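Local coordinates for fucose-binding lectin (Kordia periserrulae, PDB 6HTN), which binds fucosides such as methyl alpha-L-fucopyranoside and belongs to the beta-propeller lectins, at residues Gly40-Thr43 and Asn44-Ala48. Residues are numbered along the deposited sequence; the frame is centred on the assembly and turned at random.
With MFU (methyl alpha-L-fucopyranoside), chain G.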
# COMPACT_ATOMS: atom_id res chain seq x y z
N GLY A 40 -7.85 -24.12 -4.62
CA GLY A 40 -9.10 -24.36 -3.94
C GLY A 40 -10.30 -23.80 -4.67
O GLY A 40 -10.15 -22.95 -5.59
N ALA A 41 -11.49 -24.18 -4.26
CA ALA A 41 -12.75 -23.83 -4.88
C ALA A 41 -13.00 -22.31 -4.89
O ALA A 41 -13.75 -21.82 -5.71
CB ALA A 41 -13.88 -24.58 -4.24
N LEU A 42 -12.45 -21.58 -3.90
CA LEU A 42 -12.69 -20.12 -3.86
C LEU A 42 -12.09 -19.43 -5.10
O LEU A 42 -12.59 -18.40 -5.50
CB LEU A 42 -12.12 -19.56 -2.55
CG LEU A 42 -12.13 -18.04 -2.41
CD1 LEU A 42 -12.34 -17.64 -0.93
CD2 LEU A 42 -10.82 -17.45 -2.95
N THR A 43 -11.03 -20.03 -5.64
CA THR A 43 -10.19 -19.40 -6.70
C THR A 43 -11.04 -18.88 -7.84
O THR A 43 -11.87 -19.63 -8.40
CB THR A 43 -9.17 -20.40 -7.20
OG1 THR A 43 -8.33 -20.75 -6.12
CG2 THR A 43 -8.33 -19.87 -8.35
N ASN A 44 -10.80 -17.61 -8.22
CA ASN A 44 -11.36 -16.93 -9.41
C ASN A 44 -12.85 -16.63 -9.25
O ASN A 44 -13.43 -16.16 -10.23
CB ASN A 44 -11.02 -17.71 -10.70
CG ASN A 44 -9.57 -17.52 -11.04
OD1 ASN A 44 -8.92 -16.54 -10.65
ND2 ASN A 44 -9.00 -18.45 -11.82
N GLN A 45 -13.47 -16.86 -8.09
CA GLN A 45 -14.89 -16.55 -7.95
C GLN A 45 -15.15 -15.10 -7.58
O GLN A 45 -16.22 -14.58 -7.92
CB GLN A 45 -15.58 -17.42 -6.90
CG GLN A 45 -15.68 -18.88 -7.24
CD GLN A 45 -16.70 -19.54 -6.31
OE1 GLN A 45 -17.85 -19.09 -6.19
NE2 GLN A 45 -16.25 -20.52 -5.54
N PHE A 46 -14.23 -14.45 -6.86
CA PHE A 46 -14.56 -13.17 -6.20
C PHE A 46 -13.49 -12.09 -6.47
O PHE A 46 -12.30 -12.35 -6.31
CB PHE A 46 -14.69 -13.37 -4.69
CG PHE A 46 -15.63 -14.49 -4.31
CD1 PHE A 46 -16.99 -14.35 -4.42
CD2 PHE A 46 -15.09 -15.68 -3.87
CE1 PHE A 46 -17.82 -15.41 -4.07
CE2 PHE A 46 -15.93 -16.71 -3.43
CZ PHE A 46 -17.28 -16.57 -3.58
N SER A 47 -13.94 -10.92 -6.89
CA SER A 47 -13.10 -9.73 -7.11
C SER A 47 -12.84 -9.04 -5.77
O SER A 47 -13.75 -8.95 -4.92
CB SER A 47 -13.72 -8.79 -8.09
OG SER A 47 -13.62 -9.37 -9.40
N ALA A 48 -11.63 -8.48 -5.61
CA ALA A 48 -11.33 -7.68 -4.40
C ALA A 48 -10.26 -6.66 -4.77
O ALA A 48 -9.70 -6.72 -5.90
CB ALA A 48 -10.89 -8.58 -3.28
C1 MFU G . -11.08 -27.77 -0.43
C2 MFU G . -11.16 -26.37 -1.06
C3 MFU G . -12.27 -25.51 -0.57
C4 MFU G . -12.11 -25.33 0.94
C5 MFU G . -12.10 -26.78 1.45
C6 MFU G . -11.84 -26.78 2.99
O1 MFU G . -12.32 -28.27 -0.78
O2 MFU G . -11.44 -26.54 -2.50
O3 MFU G . -12.31 -24.18 -1.15
O4 MFU G . -10.82 -24.78 1.27
O5 MFU G . -10.95 -27.52 1.00
CM MFU G . -12.44 -29.64 -0.31
O HOH W 1 -12.11 -15.67 -5.55
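Asn-44 lies side by side with Thr-43, its amide carbon CG 3.8 Å from the methyl CG2 of Thr-43. The type I turn, Gly-40 to Thr-43, is closed by Thr-43 N on Gly-40 O, and Thr-43 OG1 donates to the same oxygen at 2.9 Å, from the same face of its plane. The phi of Asn-44, 71°, supplies the positive backbone angle at the third position of the type II turn from Leu-42 to Gln-45, while its OD1 takes a hydrogen bond from Gln-21. Gln-45 N closes that turn on Leu-42 O at 3.1 Å. The same residue reaches back with its side chain: extended beyond CG, it brings NE2 to 2.8 Å from Ala-41 O. This bond is nearly straight at 168°, and the acceptor lies almost in the glutamine amide plane, yet NE2 stands above the carbonyl plane of Ala-41, off the lone-pair directions. Ala-41 is held at its carbonyl while its N donates to O2 of the fucoside at 2.9 Å, with a weak second bond to O3. Phe-46 crosses Leu-42 at about a right angle, with CD2 4.1 Å from Leu-42 CG. One water sits between their backbones, 2.8 Å from Leu-42 O and accepting from Phe-46 N at 2.8 Å. The overlapping turns lead out of strand 37-39 toward strand 53-58, linking one four-stranded antiparallel sheet to the next, consistent with adjacent propeller blades. Backbone bonds tie Asn-44 and Phe-46 to Leu-27 in strand 27-32, whereas Leu-42 and Phe-46 pack against Leu-80 of strand 77-82 and Trp-87 of strand 87-89.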